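Local coordinates for hypothetical protein (Pseudomonas putida, PDB 2HLJ) that probably acts on acyl-CoA thioesters, as a thioesterase or betainyl-CoA thiolase of the hotdog fold, at residues N55-L60 against L112-L117. Residues are numbered along the deposited sequence; the frame is centred on the assembly and turned at random.
Sequences NSLFTL and LLHVDL
Phe-58 and Leu-113 form an antiparallel hydrogen-bonded pair. Phe-58 N donates a hydrogen bond to Leu-113 O (2.8 Å). Leu-113 N returns the bond to Phe-58 O, also at 2.8 Å. Just before strand 57-60, a third backbone bond runs from Val-115 N to Ser-56 O at 2.8 Å and is nearly straight (166° at the hydrogen). It carries the pairing past the end of strand 112-114. Leu-57 CA adds a C-H...O contact to Leu-113 O at 3.2 Å.

The polar side-chain contact joins Ser-56 and His-114. Ser-56 OG lies at the imidazole edge, in the ring plane, 3.4 Å from His-114 CD2. With CG anti to the backbone N (chi1 -175°), the His-114 ring starts beside its own carbonyl carbon, and its CD2 edge meets Ser-56. Asp-46 OD2 is hydrogen-bonded to both Ser-56 OG and His-114 NE2, and Ser-56 OG also to Gly-51 O. His-114 ND1 bonds to Ala-123 O. The ring is thus held through both nitrogens. A leucine in place of His-114 would probably leave Asp-46 OD2 and Ala-123 O without their imidazole partners.

Side-chain packing lies on both faces of the sheet. On the face toward helix 25-43, Leu-57 CD2 reaches His-114 CB at 4.1 Å. Thr-59 and Leu-112 lie side by side there, with Thr-59 OG1 3.3 Å from the methyl Leu-112 CD2. That hydroxyl also bonds to Asp-25 of the second subunit and to a glycerol. Phe-58 and Leu-113 lie on the other face. Phe-58 CB meets Val-115 CG1 at 3.9 Å, and Leu-60 CG packs on Leu-113 CB.

Within the chain, strand 57-66 is an edge strand beside 104-114, in the antiparallel sheet that packs against the long helix of the hotdog fold. Leu-60 makes backbone hydrogen bonds to the second subunit, consistent with the paired hotdog dimers of this family.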
loop_
_atom_site.group_PDB
_atom_site.type_symbol
_atom_site.label_atom_id
_atom_site.label_comp_id
_atom_site.label_asym_id
_atom_site.label_seq_id
_atom_site.Cartn_x
_atom_site.Cartn_y
_atom_site.Cartn_z
ATOM N N ASN A 55 -6.661 -15.684 4.561
ATOM C CA ASN A 55 -7.559 -15.125 5.564
ATOM C C ASN A 55 -6.978 -15.111 6.979
ATOM O O ASN A 55 -7.370 -14.267 7.777
ATOM C CB ASN A 55 -8.931 -15.823 5.554
ATOM C CG ASN A 55 -9.781 -15.470 4.321
ATOM O OD1 ASN A 55 -9.736 -14.357 3.818
ATOM N ND2 ASN A 55 -10.581 -16.422 3.858
ATOM N N SER A 56 -6.043 -16.003 7.292
ATOM C CA SER A 56 -5.435 -16.047 8.637
ATOM C C SER A 56 -4.195 -15.173 8.746
ATOM O O SER A 56 -3.453 -15.291 9.725
ATOM C CB SER A 56 -5.000 -17.478 8.977
ATOM O OG SER A 56 -4.120 -17.954 7.968
ATOM N N LEU A 57 -3.921 -14.338 7.745
ATOM C CA LEU A 57 -2.781 -13.419 7.810
ATOM C C LEU A 57 -3.264 -11.973 7.950
ATOM O O LEU A 57 -4.144 -11.547 7.220
ATOM C CB LEU A 57 -1.946 -13.522 6.549
ATOM C CG LEU A 57 -1.201 -14.816 6.302
ATOM C CD1 LEU A 57 -0.366 -14.632 5.066
ATOM C CD2 LEU A 57 -0.331 -15.211 7.495
ATOM N N PHE A 58 -2.680 -11.225 8.867
ATOM C CA PHE A 58 -2.948 -9.807 8.979
ATOM C C PHE A 58 -1.678 -9.097 8.526
ATOM O O PHE A 58 -0.593 -9.365 9.049
ATOM C CB PHE A 58 -3.283 -9.461 10.434
ATOM C CG PHE A 58 -3.554 -7.974 10.690
ATOM C CD1 PHE A 58 -4.729 -7.368 10.238
ATOM C CD2 PHE A 58 -2.629 -7.195 11.383
ATOM C CE1 PHE A 58 -4.979 -6.006 10.484
ATOM C CE2 PHE A 58 -2.861 -5.832 11.643
ATOM C CZ PHE A 58 -4.034 -5.234 11.192
ATOM N N THR A 59 -1.783 -8.224 7.537
ATOM C CA THR A 59 -0.607 -7.488 7.118
ATOM C C THR A 59 -0.300 -6.447 8.193
ATOM O O THR A 59 -1.160 -5.650 8.522
ATOM C CB THR A 59 -0.806 -6.812 5.779
ATOM O OG1 THR A 59 -1.254 -7.769 4.803
ATOM C CG2 THR A 59 0.527 -6.218 5.327
ATOM N N LEU A 60 0.900 -6.508 8.756
ATOM C CA LEU A 60 1.324 -5.597 9.814
ATOM C C LEU A 60 1.814 -4.267 9.226
ATOM O O LEU A 60 1.546 -3.206 9.775
ATOM C CB LEU A 60 2.444 -6.222 10.651
ATOM C CG LEU A 60 2.033 -7.392 11.531
ATOM C CD1 LEU A 60 3.241 -8.056 12.144
ATOM C CD2 LEU A 60 1.065 -6.903 12.583
ATOM N N LEU A 112 3.817 -9.913 7.578
ATOM C CA LEU A 112 2.472 -10.449 7.798
ATOM C C LEU A 112 2.483 -11.302 9.065
ATOM O O LEU A 112 3.489 -11.932 9.359
ATOM C CB LEU A 112 2.074 -11.304 6.598
ATOM C CG LEU A 112 2.243 -10.707 5.191
ATOM C CD1 LEU A 112 2.833 -11.692 4.275
ATOM C CD2 LEU A 112 0.865 -10.268 4.664
ATOM N N LEU A 113 1.388 -11.242 9.821
ATOM C CA LEU A 113 1.198 -11.947 11.086
ATOM C C LEU A 113 0.169 -13.045 10.903
ATOM O O LEU A 113 -0.932 -12.787 10.367
ATOM C CB LEU A 113 0.678 -10.974 12.161
ATOM C CG LEU A 113 0.352 -11.564 13.543
ATOM C CD1 LEU A 113 1.592 -12.127 14.182
ATOM C CD2 LEU A 113 -0.275 -10.535 14.457
ATOM N N HIS A 114 0.512 -14.257 11.350
ATOM C CA HIS A 114 -0.440 -15.357 11.346
ATOM C C HIS A 114 -1.288 -15.219 12.593
ATOM O O HIS A 114 -0.777 -15.157 13.704
ATOM C CB HIS A 114 0.271 -16.717 11.294
ATOM C CG HIS A 114 -0.650 -17.903 11.169
ATOM N ND1 HIS A 114 -0.482 -19.044 11.921
ATOM C CD2 HIS A 114 -1.713 -18.143 10.358
ATOM C CE1 HIS A 114 -1.421 -19.926 11.599
ATOM N NE2 HIS A 114 -2.179 -19.408 10.653
ATOM N N VAL A 115 -2.591 -15.181 12.402
ATOM C CA VAL A 115 -3.516 -14.881 13.496
ATOM C C VAL A 115 -4.433 -16.062 13.761
ATOM O O VAL A 115 -4.852 -16.740 12.851
ATOM C CB VAL A 115 -4.360 -13.593 13.238
ATOM C CG1 VAL A 115 -3.466 -12.420 12.985
ATOM C CG2 VAL A 115 -5.311 -13.766 12.084
ATOM N N ASP A 116 -4.732 -16.290 15.025
ATOM C CA ASP A 116 -5.693 -17.301 15.448
ATOM C C ASP A 116 -7.112 -16.798 15.225
ATOM O O ASP A 116 -7.503 -15.799 15.809
ATOM C CB ASP A 116 -5.492 -17.591 16.940
ATOM C CG ASP A 116 -6.350 -18.747 17.442
ATOM O OD1 ASP A 116 -6.333 -19.823 16.810
ATOM O OD2 ASP A 116 -7.028 -18.582 18.482
ATOM N N LEU A 117 -7.878 -17.499 14.393
ATOM C CA LEU A 117 -9.313 -17.235 14.222
ATOM C C LEU A 117 -9.588 -15.801 13.825
ATOM O O LEU A 117 -9.286 -15.432 12.703
ATOM C CB LEU A 117 -10.095 -17.568 15.500
ATOM C CG LEU A 117 -9.926 -19.013 15.976
ATOM C CD1 LEU A 117 -10.645 -19.212 17.312
ATOM C CD2 LEU A 117 -10.392 -20.018 14.896
#